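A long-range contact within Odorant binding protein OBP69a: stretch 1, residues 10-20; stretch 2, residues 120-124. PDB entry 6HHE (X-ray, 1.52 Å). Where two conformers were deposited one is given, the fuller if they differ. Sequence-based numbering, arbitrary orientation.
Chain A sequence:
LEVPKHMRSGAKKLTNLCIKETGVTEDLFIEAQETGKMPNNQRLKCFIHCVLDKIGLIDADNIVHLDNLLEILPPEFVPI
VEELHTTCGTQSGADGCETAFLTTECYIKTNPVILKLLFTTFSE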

ATOM      1  N   GLY A  10      -9.966  -0.412  13.350  1.00 84.23           N
ATOM      2  CA  GLY A  10      -9.938  -1.190  12.120  1.00 73.47           C
ATOM      3  C   GLY A  10      -8.550  -1.314  11.522  1.00 67.33           C
ATOM      4  O   GLY A  10      -8.091  -2.415  11.202  1.00 63.42           O
ATOM      5  N   ALA A  11      -7.857  -0.183  11.363  1.00 59.63           N
ATOM      6  CA  ALA A  11      -6.570  -0.207  10.673  1.00 53.42           C
ATOM      7  C   ALA A  11      -5.541  -1.014  11.449  1.00 52.42           C
ATOM      8  O   ALA A  11      -4.736  -1.746  10.858  1.00 40.76           O
ATOM      9  CB  ALA A  11      -6.070   1.217  10.443  1.00 57.75           C
ATOM     10  N   LYS A  12      -5.548  -0.897  12.773  1.00 55.81           N
ATOM     11  CA  LYS A  12      -4.626  -1.685  13.580  1.00 61.97           C
ATOM     12  C   LYS A  12      -4.966  -3.171  13.526  1.00 57.76           C
ATOM     13  O   LYS A  12      -4.060  -4.012  13.497  1.00 50.69           O
ATOM     14  CB  LYS A  12      -4.621  -1.171  15.018  1.00 73.10           C
ATOM     15  CG  LYS A  12      -4.065   0.251  15.168  1.00 83.80           C
ATOM     16  CD  LYS A  12      -2.527   0.286  15.216  1.00 86.53           C
ATOM     17  CE  LYS A  12      -1.873   0.291  13.840  1.00 86.22           C
ATOM     18  NZ  LYS A  12      -0.488  -0.253  13.910  1.00 86.42           N
ATOM     19  N   LYS A  13      -6.260  -3.515  13.513  1.00 46.45           N
ATOM     20  CA  LYS A  13      -6.652  -4.910  13.336  1.00 47.13           C
ATOM     21  C   LYS A  13      -6.126  -5.448  12.017  1.00 40.74           C
ATOM     22  O   LYS A  13      -5.566  -6.550  11.956  1.00 35.66           O
ATOM     23  CB  LYS A  13      -8.174  -5.049  13.387  1.00 51.12           C
ATOM     24  CG  LYS A  13      -8.765  -4.813  14.764  1.00 59.90           C
ATOM     25  CD  LYS A  13     -10.253  -5.129  14.820  1.00 63.01           C
ATOM     26  CE  LYS A  13     -11.068  -4.224  13.905  1.00 66.48           C
ATOM     27  NZ  LYS A  13     -12.533  -4.298  14.203  1.00 71.33           N
ATOM     28  N   LEU A  14      -6.316  -4.681  10.945  1.00 38.87           N
ATOM     29  CA  LEU A  14      -5.849  -5.085   9.624  1.00 40.96           C
ATOM     30  C   LEU A  14      -4.329  -5.269   9.611  1.00 35.06           C
ATOM     31  O   LEU A  14      -3.806  -6.273   9.090  1.00 33.23           O
ATOM     32  CB  LEU A  14      -6.306  -4.032   8.611  1.00 44.82           C
ATOM     33  CG  LEU A  14      -6.343  -4.348   7.121  1.00 46.02           C
ATOM     34  CD1 LEU A  14      -7.328  -3.423   6.435  1.00 48.44           C
ATOM     35  CD2 LEU A  14      -5.002  -4.133   6.552  1.00 47.75           C
ATOM     36  N   THR A  15      -3.599  -4.290  10.165  1.00 33.90           N
ATOM     37  CA  THR A  15      -2.137  -4.351  10.194  1.00 31.33           C
ATOM     38  C   THR A  15      -1.662  -5.591  10.926  1.00 31.72           C
ATOM     39  O   THR A  15      -0.734  -6.268  10.463  1.00 29.33           O
ATOM     40  CB  THR A  15      -1.570  -3.094  10.864  1.00 41.04           C
ATOM     41  OG1 THR A  15      -1.919  -1.978  10.066  1.00 39.25           O
ATOM     42  CG2 THR A  15      -0.024  -3.144  10.983  1.00 32.97           C
ATOM     43  N   ASN A  16      -2.268  -5.886  12.074  1.00 32.16           N
ATOM     44  CA  ASN A  16      -1.914  -7.077  12.843  1.00 34.58           C
ATOM     45  C   ASN A  16      -2.017  -8.325  12.003  1.00 32.76           C
ATOM     46  O   ASN A  16      -1.094  -9.146  11.992  1.00 30.80           O
ATOM     47  CB  ASN A  16      -2.824  -7.248  14.063  1.00 48.46           C
ATOM     48  CG  ASN A  16      -2.718  -8.673  14.687  1.00 57.24           C
ATOM     49  OD1 ASN A  16      -1.674  -9.021  15.249  1.00 55.41           O
ATOM     50  ND2 ASN A  16      -3.802  -9.487  14.595  1.00 47.18           N
ATOM     51  N   LEU A  17      -3.196  -8.554  11.401  1.00 28.30           N
ATOM     52  CA  LEU A  17      -3.412  -9.740  10.580  1.00 30.30           C
ATOM     53  C   LEU A  17      -2.344  -9.864   9.511  1.00 26.31           C
ATOM     54  O   LEU A  17      -1.745 -10.933   9.313  1.00 26.08           O
ATOM     55  CB  LEU A  17      -4.787  -9.696   9.907  1.00 34.39           C
ATOM     56  CG  LEU A  17      -6.050  -9.970  10.708  1.00 42.92           C
ATOM     57  CD1 LEU A  17      -7.224  -9.892   9.748  1.00 36.67           C
ATOM     58  CD2 LEU A  17      -5.959 -11.305  11.354  1.00 37.52           C
ATOM     59  N   CYS A  18      -2.073  -8.755   8.827  1.00 26.45           N
ATOM     60  CA  CYS A  18      -1.147  -8.835   7.704  1.00 23.78           C
ATOM     61  C   CYS A  18       0.291  -9.029   8.171  1.00 29.55           C
ATOM     62  O   CYS A  18       1.055  -9.741   7.513  1.00 23.28           O
ATOM     63  CB  CYS A  18      -1.274  -7.596   6.827  1.00 25.96           C
ATOM     64  SG  CYS A  18      -2.785  -7.565   5.791  1.00 31.12           S
ATOM     65  N   ILE A  19       0.668  -8.445   9.307  1.00 27.45           N
ATOM     66  CA  ILE A  19       1.968  -8.765   9.892  1.00 27.33           C
ATOM     67  C   ILE A  19       2.087 -10.253  10.170  1.00 29.13           C
ATOM     68  O   ILE A  19       3.097 -10.882   9.834  1.00 26.21           O
ATOM     69  CB  ILE A  19       2.208  -7.932  11.159  1.00 29.19           C
ATOM     70  CG1 ILE A  19       2.446  -6.491  10.758  1.00 30.17           C
ATOM     71  CG2 ILE A  19       3.379  -8.514  11.942  1.00 31.44           C
ATOM     72  CD1 ILE A  19       2.465  -5.531  11.927  1.00 31.75           C
ATOM     73  N   LYS A  20       1.055 -10.856  10.778  1.00 23.22           N
ATOM     74  CA  LYS A  20       1.188 -12.241  11.181  1.00 22.67           C
ATOM     75  C   LYS A  20       1.223 -13.153   9.962  1.00 30.33           C
ATOM     76  O   LYS A  20       1.971 -14.131   9.935  1.00 30.37           O
ATOM     77  CB  LYS A  20       0.044 -12.643  12.114  1.00 26.79           C
ATOM     78  CG  LYS A  20       0.130 -12.021  13.484  1.00 30.56           C
ATOM     79  CD  LYS A  20      -1.021 -12.549  14.344  1.00 32.49           C
ATOM     80  CE  LYS A  20      -0.741 -12.358  15.825  1.00 44.33           C
ATOM     81  NZ  LYS A  20      -0.519 -10.930  16.114  1.00 41.57           N
TER
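Stretch 2, residues 120-124: TTFSE

Residues 10-20 are helical throughout, with backbone N-to-O hydrogen bonds four residues apart, such as Leu14 N to Gly10 O at 2.9 Å and Ile19 N to Thr15 O at 2.8 Å. The five residues of stretch 2 finish the chain: Thr120 and Thr121 close a helix, and Phe122, with phi/psi of -84/65°, is the first residue after it to leave helical values. Ser123, at -148/154°, is extended. This change of conformation carries the chain along the helix in the same general sense: contacts progress from Ala11 against Thr121, through Thr15 against Phe122, to Ile19 against Glu124. The nearest CA atoms are those of Thr15 and Phe122, 5.6 Å apart, and 371 Å² is buried in total.

The apolar contacts centre on Phe122, which has the largest covered area, 71 Å². Its CB leaves sideways, but with chi1 at -65° (m) the ring comes nearer the helix, placing CE1 4.1 Å from Ala11 CB and 4.2 Å from Leu14 CD2. Ala11 CB also lies 4.0 Å from Thr121 CG2. Two turns further along, Ile19 CD1 reaches Glu124 CB at 3.5 Å, although Glu124 is poorly ordered and this distance is correspondingly less certain.

The clear polar contact is a hydrogen bond across the stretches, from Lys12 NZ to Ser123 O at 2.7 Å. The CA-to-CB bond of Lys12 points away, so the side chain must fold back; chi2 of -82° and chi3 of 84° accomplish this, and CE passes 3.4 Å from Thr121 O.

Thr15 packs closely without a hydrogen bond across the stretches. Its OG1 donates to Ala11 O within the helix at 2.9 Å and meets the edge of the Phe122 ring, 3.3 Å from CD1, while its CG2 lies 3.9 Å from Ser123 O.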

ATOM      1  N   THR A 120       3.023   5.264   8.466  0.52 24.01           N
ATOM      2  CA  THR A 120       3.044   5.204   9.916  0.52 23.87           C
ATOM      3  C   THR A 120       1.812   4.455  10.420  0.52 26.79           C
ATOM      4  O   THR A 120       1.897   3.694  11.395  0.52 35.19           O
ATOM      5  CB  THR A 120       3.156   6.605  10.518  0.52 28.31           C
ATOM      6  OG1 THR A 120       4.062   7.410   9.747  0.52 34.07           O
ATOM      7  CG2 THR A 120       3.762   6.490  11.890  0.52 31.40           C
ATOM      8  N   THR A 121       0.690   4.604   9.727  1.00 27.35           N
ATOM      9  CA  THR A 121      -0.557   3.953  10.129  1.00 30.02           C
ATOM     10  C   THR A 121      -0.428   2.447  10.028  1.00 44.69           C
ATOM     11  O   THR A 121      -0.558   1.724  11.024  1.00 43.20           O
ATOM     12  CB  THR A 121      -1.700   4.411   9.205  1.00 36.46           C
ATOM     13  OG1 THR A 121      -1.940   5.815   9.333  1.00 36.68           O
ATOM     14  CG2 THR A 121      -2.990   3.646   9.474  1.00 40.63           C
ATOM     15  N   PHE A 122      -0.175   1.965   8.813  1.00 39.28           N
ATOM     16  CA  PHE A 122      -0.026   0.536   8.539  1.00 46.42           C
ATOM     17  C   PHE A 122       1.406   0.096   8.841  1.00 44.84           C
ATOM     18  O   PHE A 122       2.183  -0.270   7.962  1.00 42.94           O
ATOM     19  CB  PHE A 122      -0.417   0.245   7.096  1.00 39.49           C
ATOM     20  CG  PHE A 122      -1.885   0.515   6.805  1.00 46.85           C
ATOM     21  CD1 PHE A 122      -2.869  -0.308   7.331  1.00 47.48           C
ATOM     22  CD2 PHE A 122      -2.283   1.587   6.019  1.00 42.06           C
ATOM     23  CE1 PHE A 122      -4.217  -0.071   7.076  1.00 39.87           C
ATOM     24  CE2 PHE A 122      -3.639   1.820   5.766  1.00 39.53           C
ATOM     25  CZ  PHE A 122      -4.597   0.981   6.291  1.00 37.63           C
ATOM     26  N   SER A 123       1.746   0.194  10.122  1.00 34.26           N
ATOM     27  CA  SER A 123       3.058  -0.125  10.656  1.00 39.51           C
ATOM     28  C   SER A 123       2.886  -0.663  12.065  1.00 54.35           C
ATOM     29  O   SER A 123       1.923  -0.333  12.765  1.00 54.84           O
ATOM     30  CB  SER A 123       3.982   1.102  10.682  1.00 47.51           C
ATOM     31  OG  SER A 123       5.119   0.855  11.485  1.00 57.86           O
ATOM     32  N   GLU A 124       3.849  -1.474  12.479  1.00 66.72           N
ATOM     33  CA  GLU A 124       3.792  -2.196  13.744  1.00 79.03           C
ATOM     34  C   GLU A 124       4.257  -1.305  14.887  1.00 77.73           C
ATOM     35  O   GLU A 124       3.492  -0.483  15.383  1.00 78.92           O
ATOM     36  CB  GLU A 124       4.651  -3.460  13.649  1.00 91.00           C
ATOM     37  CG  GLU A 124       4.513  -4.474  14.762  1.00103.85           C
ATOM     38  CD  GLU A 124       5.345  -5.721  14.480  1.00114.36           C
ATOM     39  OE1 GLU A 124       5.970  -5.790  13.397  1.00116.51           O
ATOM     40  OE2 GLU A 124       5.381  -6.631  15.335  1.00118.80           O
TER